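Long-range contacts in cell envelope-related transcriptional attenuator domain-containing protein (Eubacterium siraeum, PDB 4OBM), which is of unproven function but belongs to the LytR-CpsA-Psr family, whose members are linked to the cell envelope and probably attach glycopolymers to peptidoglycan: residues P57-A62 against D161-C166; N114-V119 against I177-I182; P120-Y125 against V133-K138; N169-S174 against T228-P233. One frame throughout, in Å; residues are numbered along the deposited sequence.

Contact 1 of 4, residues P57-A62 against D161-C166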
loop_
_atom_site.group_PDB
_atom_site.type_symbol
_atom_site.label_atom_id
_atom_site.label_comp_id
_atom_site.label_asym_id
_atom_site.label_seq_id
_atom_site.Cartn_x
_atom_site.Cartn_y
_atom_site.Cartn_z
ATOM N N PRO A 57 -2.528 -5.339 -2.925
ATOM C CA PRO A 57 -2.353 -6.159 -1.728
ATOM C C PRO A 57 -2.122 -7.631 -2.106
ATOM O O PRO A 57 -2.455 -8.067 -3.203
ATOM C CB PRO A 57 -3.674 -5.948 -0.975
ATOM C CG PRO A 57 -4.679 -5.758 -2.069
ATOM C CD PRO A 57 -3.961 -5.251 -3.303
ATOM N N TYR A 58 -1.526 -8.378 -1.196
ATOM C CA TYR A 58 -1.184 -9.790 -1.370
ATOM C C TYR A 58 -1.473 -10.523 -0.090
ATOM O O TYR A 58 -1.153 -9.993 0.974
ATOM C CB TYR A 58 0.323 -9.937 -1.700
ATOM C CG TYR A 58 0.728 -9.347 -3.027
ATOM C CD1 TYR A 58 1.117 -8.015 -3.131
ATOM C CD2 TYR A 58 0.802 -10.139 -4.169
ATOM C CE1 TYR A 58 1.454 -7.456 -4.361
ATOM C CE2 TYR A 58 1.191 -9.602 -5.394
ATOM C CZ TYR A 58 1.498 -8.255 -5.488
ATOM O OH TYR A 58 1.954 -7.744 -6.675
ATOM N N LEU A 59 -2.019 -11.760 -0.175
ATOM C CA LEU A 59 -2.292 -12.576 1.012
ATOM C C LEU A 59 -0.978 -13.041 1.600
ATOM O O LEU A 59 -0.032 -13.224 0.835
ATOM C CB LEU A 59 -3.189 -13.786 0.685
ATOM C CG LEU A 59 -4.693 -13.549 0.505
ATOM C CD1 LEU A 59 -5.356 -14.821 -0.042
ATOM C CD2 LEU A 59 -5.363 -13.124 1.809
ATOM N N PRO A 60 -0.852 -13.216 2.936
ATOM C CA PRO A 60 0.427 -13.690 3.489
ATOM C C PRO A 60 0.855 -15.064 2.964
ATOM O O PRO A 60 2.068 -15.338 2.835
ATOM C CB PRO A 60 0.170 -13.745 4.996
ATOM C CG PRO A 60 -1.296 -13.796 5.130
ATOM C CD PRO A 60 -1.857 -13.019 4.001
ATOM N N ASN A 61 -0.135 -15.915 2.626
ATOM C CA ASN A 61 0.118 -17.255 2.119
ATOM C C ASN A 61 0.170 -17.247 0.590
ATOM O O ASN A 61 0.076 -18.305 -0.035
ATOM C CB ASN A 61 -0.919 -18.257 2.646
ATOM C CG ASN A 61 -2.352 -17.928 2.270
ATOM O OD1 ASN A 61 -2.741 -16.758 2.064
ATOM N ND2 ASN A 61 -3.179 -18.951 2.221
ATOM N N ALA A 62 0.368 -16.069 -0.013
ATOM C CA ALA A 62 0.464 -16.004 -1.473
ATOM C C ALA A 62 1.809 -16.559 -1.962
ATOM O O ALA A 62 2.857 -16.205 -1.412
ATOM C CB ALA A 62 0.275 -14.579 -1.959
ATOM N N ASP A 161 -14.958 -15.351 0.338
ATOM C CA ASP A 161 -13.941 -14.694 -0.497
ATOM C C ASP A 161 -12.559 -14.602 0.187
ATOM O O ASP A 161 -12.373 -13.813 1.121
ATOM C CB ASP A 161 -14.422 -13.287 -0.883
ATOM C CG ASP A 161 -13.710 -12.652 -2.054
ATOM O OD1 ASP A 161 -12.756 -13.269 -2.580
ATOM O OD2 ASP A 161 -14.128 -11.550 -2.469
ATOM N N GLU A 162 -11.593 -15.426 -0.286
ATOM C CA GLU A 162 -10.238 -15.437 0.283
ATOM C C GLU A 162 -9.506 -14.102 0.045
ATOM O O GLU A 162 -8.606 -13.771 0.811
ATOM C CB GLU A 162 -9.399 -16.613 -0.250
ATOM C CG GLU A 162 -8.763 -17.414 0.881
ATOM C CD GLU A 162 -7.608 -18.334 0.524
ATOM O OE1 GLU A 162 -6.637 -18.400 1.316
ATOM O OE2 GLU A 162 -7.679 -19.006 -0.531
ATOM N N LEU A 163 -9.933 -13.327 -0.985
ATOM C CA LEU A 163 -9.345 -12.031 -1.328
ATOM C C LEU A 163 -10.015 -10.857 -0.613
ATOM O O LEU A 163 -9.495 -9.749 -0.680
ATOM C CB LEU A 163 -9.397 -11.800 -2.847
ATOM C CG LEU A 163 -8.465 -12.657 -3.688
ATOM C CD1 LEU A 163 -8.732 -12.423 -5.171
ATOM C CD2 LEU A 163 -6.986 -12.371 -3.341
ATOM N N TYR A 164 -11.151 -11.084 0.071
ATOM C CA TYR A 164 -11.879 -10.027 0.786
ATOM C C TYR A 164 -10.994 -9.211 1.767
ATOM O O TYR A 164 -11.119 -7.982 1.728
ATOM C CB TYR A 164 -13.121 -10.562 1.520
ATOM C CG TYR A 164 -14.019 -9.434 1.972
ATOM C CD1 TYR A 164 -14.890 -8.811 1.078
ATOM C CD2 TYR A 164 -13.932 -8.921 3.264
ATOM C CE1 TYR A 164 -15.653 -7.711 1.459
ATOM C CE2 TYR A 164 -14.704 -7.831 3.661
ATOM C CZ TYR A 164 -15.562 -7.227 2.753
ATOM O OH TYR A 164 -16.334 -6.160 3.125
ATOM N N PRO A 165 -10.093 -9.791 2.617
ATOM C CA PRO A 165 -9.268 -8.929 3.499
ATOM C C PRO A 165 -8.361 -7.973 2.695
ATOM O O PRO A 165 -8.108 -6.854 3.137
ATOM C CB PRO A 165 -8.454 -9.929 4.320
ATOM C CG PRO A 165 -9.207 -11.219 4.219
ATOM C CD PRO A 165 -9.786 -11.221 2.846
ATOM N N CYS A 166 -7.931 -8.406 1.490
ATOM C CA CYS A 166 -7.116 -7.639 0.543
ATOM C C CYS A 166 -7.940 -6.511 -0.063
ATOM O O CYS A 166 -7.448 -5.391 -0.182
ATOM C CB CYS A 166 -6.560 -8.554 -0.546
ATOM S SG CYS A 166 -5.325 -9.733 0.042
#

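Contact 2 of 4, residues N114-V119 against I177-I182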
loop_
_atom_site.group_PDB
_atom_site.type_symbol
_atom_site.label_atom_id
_atom_site.label_comp_id
_atom_site.label_asym_id
_atom_site.label_seq_id
_atom_site.Cartn_x
_atom_site.Cartn_y
_atom_site.Cartn_z
ATOM N N ASN A 114 -8.745 11.020 10.604
ATOM C CA ASN A 114 -9.793 10.002 10.552
ATOM C C ASN A 114 -10.236 9.684 9.119
ATOM O O ASN A 114 -10.097 10.517 8.233
ATOM C CB ASN A 114 -11.006 10.489 11.320
ATOM C CG ASN A 114 -10.788 10.803 12.776
ATOM O OD1 ASN A 114 -9.988 10.169 13.474
ATOM N ND2 ASN A 114 -11.548 11.763 13.277
ATOM N N THR A 115 -10.821 8.497 8.906
ATOM C CA THR A 115 -11.351 8.119 7.596
ATOM C C THR A 115 -12.840 7.763 7.734
ATOM O O THR A 115 -13.237 7.090 8.695
ATOM C CB THR A 115 -10.524 6.975 6.969
ATOM O OG1 THR A 115 -9.136 7.293 7.056
ATOM C CG2 THR A 115 -10.867 6.743 5.509
ATOM N N THR A 116 -13.651 8.223 6.776
ATOM C CA THR A 116 -15.086 7.948 6.708
ATOM C C THR A 116 -15.292 6.752 5.761
ATOM O O THR A 116 -14.912 6.817 4.594
ATOM C CB THR A 116 -15.852 9.206 6.303
ATOM O OG1 THR A 116 -15.784 10.127 7.386
ATOM C CG2 THR A 116 -17.298 8.927 5.975
ATOM N N LEU A 117 -15.852 5.656 6.284
ATOM C CA LEU A 117 -16.057 4.414 5.522
ATOM C C LEU A 117 -17.471 3.900 5.643
ATOM O O LEU A 117 -18.075 3.985 6.718
ATOM C CB LEU A 117 -15.089 3.302 5.994
ATOM C CG LEU A 117 -13.605 3.662 6.137
ATOM C CD1 LEU A 117 -12.897 2.694 7.070
ATOM C CD2 LEU A 117 -12.927 3.738 4.776
ATOM N N THR A 118 -17.969 3.297 4.555
ATOM C CA THR A 118 -19.286 2.666 4.524
ATOM C C THR A 118 -19.101 1.171 4.804
ATOM O O THR A 118 -18.561 0.445 3.967
ATOM C CB THR A 118 -20.007 2.944 3.191
ATOM O OG1 THR A 118 -20.153 4.353 3.041
ATOM C CG2 THR A 118 -21.388 2.285 3.124
ATOM N N VAL A 119 -19.551 0.722 5.987
ATOM C CA VAL A 119 -19.526 -0.689 6.380
ATOM C C VAL A 119 -20.781 -1.347 5.736
ATOM O O VAL A 119 -21.908 -0.906 6.007
ATOM C CB VAL A 119 -19.424 -0.874 7.918
ATOM C CG1 VAL A 119 -19.408 -2.352 8.296
ATOM C CG2 VAL A 119 -18.174 -0.183 8.466
ATOM N N ILE A 177 -6.063 7.708 1.986
ATOM C CA ILE A 177 -5.169 8.537 1.172
ATOM C C ILE A 177 -5.957 9.692 0.523
ATOM O O ILE A 177 -5.484 10.823 0.529
ATOM C CB ILE A 177 -4.380 7.702 0.119
ATOM C CG1 ILE A 177 -3.355 6.760 0.815
ATOM C CG2 ILE A 177 -3.670 8.619 -0.912
ATOM C CD1 ILE A 177 -2.852 5.562 -0.037
ATOM N N ASP A 178 -7.135 9.401 -0.043
ATOM C CA ASP A 178 -7.989 10.398 -0.700
ATOM C C ASP A 178 -8.560 11.434 0.261
ATOM O O ASP A 178 -8.595 12.617 -0.082
ATOM C CB ASP A 178 -9.151 9.709 -1.421
ATOM C CG ASP A 178 -8.746 8.935 -2.652
ATOM O OD1 ASP A 178 -7.587 9.103 -3.109
ATOM O OD2 ASP A 178 -9.604 8.214 -3.198
ATOM N N GLN A 179 -9.027 11.007 1.436
ATOM C CA GLN A 179 -9.664 11.931 2.376
ATOM C C GLN A 179 -8.693 12.785 3.183
ATOM O O GLN A 179 -9.104 13.844 3.675
ATOM C CB GLN A 179 -10.567 11.170 3.346
ATOM C CG GLN A 179 -11.810 10.603 2.676
ATOM C CD GLN A 179 -12.439 9.533 3.513
ATOM O OE1 GLN A 179 -12.403 9.583 4.746
ATOM N NE2 GLN A 179 -13.062 8.564 2.861
ATOM N N ASN A 180 -7.438 12.335 3.354
ATOM C CA ASN A 180 -6.483 13.049 4.200
ATOM C C ASN A 180 -5.208 13.510 3.512
ATOM O O ASN A 180 -4.432 14.204 4.166
ATOM C CB ASN A 180 -6.082 12.171 5.371
ATOM C CG ASN A 180 -7.200 11.836 6.295
ATOM O OD1 ASN A 180 -7.697 12.691 7.036
ATOM N ND2 ASN A 180 -7.605 10.577 6.271
ATOM N N PHE A 181 -4.940 13.106 2.258
ATOM C CA PHE A 181 -3.692 13.539 1.607
ATOM C C PHE A 181 -3.948 14.505 0.480
ATOM O O PHE A 181 -3.058 15.291 0.170
ATOM C CB PHE A 181 -2.848 12.360 1.095
ATOM C CG PHE A 181 -2.112 11.606 2.171
ATOM C CD1 PHE A 181 -2.778 10.701 2.989
ATOM C CD2 PHE A 181 -0.743 11.771 2.344
ATOM C CE1 PHE A 181 -2.093 9.995 3.978
ATOM C CE2 PHE A 181 -0.055 11.054 3.322
ATOM C CZ PHE A 181 -0.735 10.170 4.134
ATOM N N ILE A 182 -5.147 14.464 -0.137
ATOM C CA ILE A 182 -5.480 15.404 -1.208
ATOM C C ILE A 182 -5.555 16.793 -0.565
ATOM O O ILE A 182 -6.238 16.970 0.443
ATOM C CB ILE A 182 -6.770 15.006 -1.998
ATOM C CG1 ILE A 182 -6.562 13.665 -2.747
ATOM C CG2 ILE A 182 -7.206 16.127 -2.974
ATOM C CD1 ILE A 182 -7.833 12.979 -3.329
#

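Contact 3 of 4, residues P120-Y125 against V133-K138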
loop_
_atom_site.group_PDB
_atom_site.type_symbol
_atom_site.label_atom_id
_atom_site.label_comp_id
_atom_site.label_asym_id
_atom_site.label_seq_id
_atom_site.Cartn_x
_atom_site.Cartn_y
_atom_site.Cartn_z
ATOM N N PRO A 120 -20.584 -2.320 4.799
ATOM C CA PRO A 120 -21.735 -2.903 4.072
ATOM C C PRO A 120 -22.733 -3.656 4.955
ATOM O O PRO A 120 -23.937 -3.574 4.693
ATOM C CB PRO A 120 -21.086 -3.842 3.044
ATOM C CG PRO A 120 -19.725 -4.130 3.587
ATOM C CD PRO A 120 -19.303 -2.884 4.317
ATOM N N SER A 121 -22.249 -4.372 5.987
ATOM C CA SER A 121 -23.111 -5.105 6.918
ATOM C C SER A 121 -22.439 -5.201 8.287
ATOM O O SER A 121 -21.208 -5.160 8.362
ATOM C CB SER A 121 -23.451 -6.489 6.373
ATOM O OG SER A 121 -22.296 -7.303 6.278
ATOM N N GLU A 122 -23.237 -5.282 9.372
ATOM C CA GLU A 122 -22.702 -5.340 10.733
ATOM C C GLU A 122 -21.758 -6.548 10.947
ATOM O O GLU A 122 -22.068 -7.670 10.531
ATOM C CB GLU A 122 -23.830 -5.389 11.776
ATOM C CG GLU A 122 -23.313 -5.185 13.194
ATOM C CD GLU A 122 -24.040 -5.848 14.342
ATOM O OE1 GLU A 122 -24.485 -7.010 14.196
ATOM O OE2 GLU A 122 -24.058 -5.239 15.434
ATOM N N ILE A 123 -20.617 -6.297 11.610
ATOM C CA ILE A 123 -19.637 -7.322 11.979
ATOM C C ILE A 123 -19.669 -7.489 13.502
ATOM O O ILE A 123 -19.613 -6.504 14.235
ATOM C CB ILE A 123 -18.203 -6.984 11.460
ATOM C CG1 ILE A 123 -18.191 -6.744 9.920
ATOM C CG2 ILE A 123 -17.184 -8.084 11.852
ATOM C CD1 ILE A 123 -17.156 -5.754 9.458
ATOM N N LYS A 124 -19.794 -8.729 13.964
ATOM C CA LYS A 124 -19.704 -9.112 15.379
ATOM C C LYS A 124 -18.728 -10.282 15.393
ATOM O O LYS A 124 -19.149 -11.434 15.237
ATOM C CB LYS A 124 -21.080 -9.450 16.002
ATOM C CG LYS A 124 -21.962 -8.234 16.310
ATOM C CD LYS A 124 -22.926 -8.516 17.466
ATOM C CE LYS A 124 -23.973 -7.439 17.697
ATOM N NZ LYS A 124 -25.253 -7.690 16.957
ATOM N N TYR A 125 -17.406 -9.977 15.414
ATOM C CA TYR A 125 -16.379 -11.018 15.338
ATOM C C TYR A 125 -16.052 -11.591 16.711
ATOM O O TYR A 125 -15.609 -10.867 17.605
ATOM C CB TYR A 125 -15.092 -10.529 14.631
ATOM C CG TYR A 125 -13.985 -11.568 14.618
ATOM C CD1 TYR A 125 -14.114 -12.747 13.886
ATOM C CD2 TYR A 125 -12.835 -11.399 15.385
ATOM C CE1 TYR A 125 -13.130 -13.736 13.926
ATOM C CE2 TYR A 125 -11.841 -12.378 15.425
ATOM C CZ TYR A 125 -11.992 -13.547 14.694
ATOM O OH TYR A 125 -11.014 -14.516 14.722
ATOM N N VAL A 133 -15.263 -10.063 21.679
ATOM C CA VAL A 133 -16.138 -9.842 20.541
ATOM C C VAL A 133 -15.893 -8.402 20.040
ATOM O O VAL A 133 -15.856 -7.461 20.838
ATOM C CB VAL A 133 -17.635 -10.215 20.789
ATOM C CG1 VAL A 133 -18.331 -9.283 21.778
ATOM C CG2 VAL A 133 -18.412 -10.315 19.479
ATOM N N THR A 134 -15.595 -8.275 18.732
ATOM C CA THR A 134 -15.347 -7.010 18.034
ATOM C C THR A 134 -16.626 -6.652 17.298
ATOM O O THR A 134 -17.079 -7.440 16.467
ATOM C CB THR A 134 -14.133 -7.140 17.080
ATOM O OG1 THR A 134 -12.993 -7.593 17.800
ATOM C CG2 THR A 134 -13.809 -5.834 16.340
ATOM N N ILE A 135 -17.229 -5.492 17.621
ATOM C CA ILE A 135 -18.484 -5.055 16.990
ATOM C C ILE A 135 -18.253 -3.841 16.115
ATOM O O ILE A 135 -18.016 -2.758 16.634
ATOM C CB ILE A 135 -19.653 -4.753 17.995
ATOM C CG1 ILE A 135 -19.645 -5.592 19.299
ATOM C CG2 ILE A 135 -21.027 -4.699 17.297
ATOM C CD1 ILE A 135 -19.936 -7.026 19.192
ATOM N N ILE A 136 -18.413 -4.009 14.797
ATOM C CA ILE A 136 -18.344 -2.931 13.807
ATOM C C ILE A 136 -19.759 -2.805 13.220
ATOM O O ILE A 136 -20.274 -3.759 12.638
ATOM C CB ILE A 136 -17.244 -3.175 12.744
ATOM C CG1 ILE A 136 -15.838 -3.181 13.418
ATOM C CG2 ILE A 136 -17.314 -2.123 11.623
ATOM C CD1 ILE A 136 -14.767 -3.922 12.682
ATOM N N LYS A 137 -20.406 -1.657 13.437
ATOM C CA LYS A 137 -21.774 -1.466 12.968
ATOM C C LYS A 137 -21.791 -1.098 11.495
ATOM O O LYS A 137 -20.788 -0.642 10.943
ATOM C CB LYS A 137 -22.526 -0.418 13.812
ATOM C CG LYS A 137 -22.619 -0.767 15.301
ATOM C CD LYS A 137 -23.663 -1.814 15.619
ATOM C CE LYS A 137 -23.771 -2.023 17.105
ATOM N NZ LYS A 137 -24.625 -3.199 17.429
ATOM N N LYS A 138 -22.924 -1.377 10.854
ATOM C CA LYS A 138 -23.191 -1.100 9.446
ATOM C C LYS A 138 -23.365 0.412 9.280
ATOM O O LYS A 138 -23.820 1.076 10.225
ATOM C CB LYS A 138 -24.472 -1.868 9.023
ATOM C CG LYS A 138 -24.910 -1.669 7.569
ATOM C CD LYS A 138 -26.224 -2.362 7.244
ATOM C CE LYS A 138 -26.660 -1.950 5.858
ATOM N NZ LYS A 138 -27.800 -2.757 5.359
#

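Contact 4 of 4, residues N169-S174 against T228-P233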
loop_
_atom_site.group_PDB
_atom_site.type_symbol
_atom_site.label_atom_id
_atom_site.label_comp_id
_atom_site.label_asym_id
_atom_site.label_seq_id
_atom_site.Cartn_x
_atom_site.Cartn_y
_atom_site.Cartn_z
ATOM N N ASN A 169 -8.689 -3.962 2.689
ATOM C CA ASN A 169 -7.491 -3.183 2.932
ATOM C C ASN A 169 -7.218 -2.208 1.775
ATOM O O ASN A 169 -6.981 -1.021 2.036
ATOM C CB ASN A 169 -6.307 -4.108 3.193
ATOM C CG ASN A 169 -6.168 -4.522 4.641
ATOM O OD1 ASN A 169 -5.157 -4.247 5.276
ATOM N ND2 ASN A 169 -7.198 -5.133 5.227
ATOM N N ALA A 170 -7.319 -2.671 0.504
ATOM C CA ALA A 170 -7.106 -1.796 -0.662
ATOM C C ALA A 170 -8.023 -0.554 -0.628
ATOM O O ALA A 170 -7.542 0.572 -0.747
ATOM C CB ALA A 170 -7.328 -2.579 -1.953
ATOM N N THR A 171 -9.322 -0.782 -0.399
ATOM C CA THR A 171 -10.410 0.181 -0.373
ATOM C C THR A 171 -10.269 1.153 0.798
ATOM O O THR A 171 -10.358 2.354 0.589
ATOM C CB THR A 171 -11.740 -0.611 -0.295
ATOM O OG1 THR A 171 -11.850 -1.437 -1.452
ATOM C CG2 THR A 171 -12.959 0.283 -0.194
ATOM N N VAL A 172 -10.113 0.634 2.026
ATOM C CA VAL A 172 -9.983 1.442 3.243
ATOM C C VAL A 172 -8.710 2.337 3.158
ATOM O O VAL A 172 -8.782 3.522 3.486
ATOM C CB VAL A 172 -9.999 0.517 4.494
ATOM C CG1 VAL A 172 -9.551 1.241 5.751
ATOM C CG2 VAL A 172 -11.379 -0.091 4.696
ATOM N N ILE A 173 -7.578 1.786 2.681
ATOM C CA ILE A 173 -6.334 2.555 2.539
ATOM C C ILE A 173 -6.489 3.606 1.420
ATOM O O ILE A 173 -5.987 4.727 1.586
ATOM C CB ILE A 173 -5.070 1.630 2.378
ATOM C CG1 ILE A 173 -4.811 0.802 3.666
ATOM C CG2 ILE A 173 -3.794 2.395 1.946
ATOM C CD1 ILE A 173 -4.762 1.587 5.038
ATOM N N SER A 174 -7.222 3.275 0.326
ATOM C CA SER A 174 -7.510 4.217 -0.768
ATOM C C SER A 174 -8.286 5.419 -0.240
ATOM O O SER A 174 -7.964 6.568 -0.551
ATOM C CB SER A 174 -8.312 3.534 -1.869
ATOM O OG SER A 174 -7.472 2.783 -2.724
ATOM N N THR A 228 -6.194 7.657 -5.966
ATOM C CA THR A 228 -5.878 6.243 -5.788
ATOM C C THR A 228 -6.618 5.337 -6.768
ATOM O O THR A 228 -7.600 5.717 -7.409
ATOM C CB THR A 228 -6.100 5.778 -4.325
ATOM O OG1 THR A 228 -7.402 6.135 -3.861
ATOM C CG2 THR A 228 -5.057 6.321 -3.387
ATOM N N ASP A 229 -6.068 4.129 -6.887
ATOM C CA ASP A 229 -6.510 2.994 -7.661
ATOM C C ASP A 229 -5.936 1.752 -7.013
ATOM O O ASP A 229 -5.012 1.843 -6.208
ATOM C CB ASP A 229 -6.062 3.113 -9.124
ATOM C CG ASP A 229 -7.016 3.912 -9.975
ATOM O OD1 ASP A 229 -8.054 3.346 -10.388
ATOM O OD2 ASP A 229 -6.726 5.103 -10.237
ATOM N N PHE A 230 -6.496 0.594 -7.337
ATOM C CA PHE A 230 -5.991 -0.662 -6.827
ATOM C C PHE A 230 -6.284 -1.780 -7.795
ATOM O O PHE A 230 -7.269 -1.737 -8.530
ATOM C CB PHE A 230 -6.527 -0.991 -5.408
ATOM C CG PHE A 230 -7.989 -1.340 -5.279
ATOM C CD1 PHE A 230 -8.440 -2.625 -5.552
ATOM C CD2 PHE A 230 -8.898 -0.413 -4.788
ATOM C CE1 PHE A 230 -9.793 -2.959 -5.406
ATOM C CE2 PHE A 230 -10.252 -0.740 -4.644
ATOM C CZ PHE A 230 -10.692 -2.013 -4.949
ATOM N N TYR A 231 -5.406 -2.778 -7.780
ATOM C CA TYR A 231 -5.514 -4.040 -8.494
ATOM C C TYR A 231 -5.385 -5.170 -7.456
ATOM O O TYR A 231 -4.533 -5.090 -6.563
ATOM C CB TYR A 231 -4.464 -4.173 -9.616
ATOM C CG TYR A 231 -4.569 -5.520 -10.291
ATOM C CD1 TYR A 231 -5.631 -5.809 -11.141
ATOM C CD2 TYR A 231 -3.705 -6.557 -9.954
ATOM C CE1 TYR A 231 -5.810 -7.085 -11.665
ATOM C CE2 TYR A 231 -3.876 -7.839 -10.471
ATOM C CZ TYR A 231 -4.927 -8.094 -11.334
ATOM O OH TYR A 231 -5.102 -9.339 -11.875
ATOM N N ILE A 232 -6.223 -6.217 -7.572
ATOM C CA ILE A 232 -6.155 -7.329 -6.623
ATOM C C ILE A 232 -5.586 -8.578 -7.332
ATOM O O ILE A 232 -6.285 -9.230 -8.103
ATOM C CB ILE A 232 -7.495 -7.616 -5.890
ATOM C CG1 ILE A 232 -8.185 -6.315 -5.375
ATOM C CG2 ILE A 232 -7.337 -8.694 -4.783
ATOM C CD1 ILE A 232 -7.797 -5.811 -3.953
ATOM N N PRO A 233 -4.315 -8.928 -7.039
ATOM C CA PRO A 233 -3.729 -10.156 -7.609
ATOM C C PRO A 233 -4.540 -11.404 -7.214
ATOM O O PRO A 233 -4.823 -11.631 -6.028
ATOM C CB PRO A 233 -2.302 -10.171 -7.033
ATOM C CG PRO A 233 -2.056 -8.782 -6.553
ATOM C CD PRO A 233 -3.370 -8.253 -6.125
#

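Contact 1 of 4, residues P57-A62 against D161-C166
Leu59 reaches across from the turn after strand 52-58 and lays its two methyl groups against the turn that leads into helix 164-181 and against Cys166 in its first turn. Its CG stands beside the backbone N, anti to the carbonyl carbon (chi1 -78°), and the branch crosses the Glu162 side chain at about a right angle. Both methyls, Leu59 CD1 and CD2, lie 3.5 Å from Glu162 O; Leu59 CD1 also reaches Leu163 CD2 at 4.4 Å, and Leu59 CD2 reaches Cys166 SG at 3.8 Å. Cys166 points its CB at the strand end, where it packs against the Pro57 ring, Pro57 CG to Cys166 CB being 3.7 Å. At the opposite end of the contact Asn61 and Glu162 extend tip to tip with amide and carboxylate planes 60° apart, but no bond forms there: Asn61 ND2 donates to Asp240 O. No hydrogen bond links the segments, so van der Waals packing joins them. Each is shaped by a type I turn, Leu59 to Ala62 and Asp161 to Tyr164, and the second is capped by Leu163 N to Asp161 OD1 (3.2 Å), the donor lying above the carboxylate plane. Tyr242 of strand 241-244 packs on Leu59, Asn61, Glu162 and Leu163, while helix 70-90 lies against Tyr58, Pro60 and Ala62.

Contact 2 of 4, residues N114-V119 against I177-I182
The start of strand 115-119, at the protein surface, pairs with strand 141-143 in a two-stranded antiparallel sheet and is bound here by side-chain amides from the last turn of helix 164-181. Strand and helix run roughly antiparallel (155°), with their axes 8.5 Å apart. Gln179 does most of the work. Its CG lies beside the backbone N (chi1 -70°) and the chain then runs out extended, bringing the amide edge-on to the N-H and C=O of Thr116. Thr116 N donates to Gln179 OE1 at 2.7 Å, almost straight and on a lone pair; Gln179 NE2 returns a bond to Thr116 O at 3.1 Å, again on a lone pair of the acceptor. Thr115 CG2 lies over one face of this amide, 3.3 Å from Gln179 OE1. One residue on, Asn180 ND2 donates to Asn114 O at 3.2 Å from above the carbonyl plane, and the same nitrogen also bonds to Phe176 O within the helix. Two reciprocal bonds fix the rotation of the Gln179 amide and decide which end is oxygen. The amide thus imitates a neighbouring strand, satisfying both the N-H and the C=O of Thr116 without any charged group.

Contact 3 of 4, residues P120-Y125 against V133-K138
Strands 123-125 and 133-136 run antiparallel at 171°, their axes 4.5 Å apart, with Ile123-Ile136 and Tyr125-Thr134 as hydrogen-bonded pairs and Lys124-Ile135 as the non-hydrogen-bonded pair between them. Ile123 N to Ile136 O and Tyr125 N to Thr134 O are each 2.8 Å, and both pairs also bond in the reverse direction; the first of these N-H groups meets its acceptor nearly along the C=O axis. On one face Ile123 and Ile136 lie side by side and point the same way, with Ile123 CB 4.1 Å from Ile136 CB; Tyr125 and Thr134 share that face. On the other, Lys124 crosses Ile135 obliquely and rests its aliphatic stem on the branch tip, Lys124 CG to Ile135 CD1 being 3.7 Å. Bent at chi4 (92°), the lysine turns back to Glu122, where Lys124 NZ takes the syn lone pair of Glu122 OE1 at 2.9 Å. Lys137 runs alongside Glu122 and sets its NZ 2.9 Å from Glu122 OE2, nearly along the C-O axis. One carboxylate therefore bridges Lys124 NZ and Lys137 NZ, 4.6 Å apart, probably easing their repulsion and favouring its own ionised form. Past the last bridged pair, the extended Lys138 chain passes Pro120, with Lys138 CE 3.4 Å from Pro120 O. Tyr151 and Leu154 pack on the Ile123-Ile136 face. The arrangement is a two-stranded beta hairpin, its opposite face carrying the salt-bridge network.

Contact 4 of 4, residues N169-S174 against T228-P233
Ala170 CB sits over one face of the Phe230 ring, 3.9 Å from its centroid and 21° off the ring normal, a CH-pi contact displaced toward the CG side. The same methyl touches Ile232 CD1 at 3.8 Å, so it lies between Phe230 of strand 228-230 and Ile232 just after it. Thr171 OG1 approaches the far rim obliquely, 3.6 Å from Phe230 CE2, while its own hydrogen bond goes to Lys167 O. Ser174 OG comes to the ring edge, 4.1 Å from Phe230 CD2, and Thr228 OG1 packs 3.4 Å from Ser174 CB. The serine hydroxyl is set within the helix: beside the backbone N, Ser174 OG donates to Ala170 O at 3.0 Å, and that carbonyl also accepts from Ser174 N. Thr228 OG1 is also 3.4 Å from Ser174 O, a weak interaction whose proton may go instead to Asp178 OD1. Phe230 carries CG in the crowded position between backbone N and carbonyl carbon (chi1 70°), which turns the ring toward the helix. Strand 228-230 is an outermost strand of the six-stranded mixed sheet and pairs in parallel with strand 52-58; helix 164-181 runs antiparallel to it at 176°, its Val172 and Ile173 packed on helix 145-152.

How the contacts relate
Helix 164-181 ties three of the contacts together: contact 1 at its start, contact 4 in its middle and contact 2 at its end, the centres of contacts 1 and 2 being 22 Å apart. Contacts 1 and 4 meet where strand 52-58 ends beside the loop after strand 228-230, with Pro57 O 3.1 Å from Pro233 CD. Contacts 2 and 4 join through a probable hydrogen bond of 3.1 Å between Asp178 OD1 and Thr228 OG1. Contact 3, about 24 Å from the chain centre, continues from contact 2 through Val119; Tyr164 OH of contact 1 packs 4.0 Å from its Pro120 CG. A pentaethylene glycol, probably from crystallisation, lies about 5 Å from the Pro57 side chain and weakly contacts Asn169.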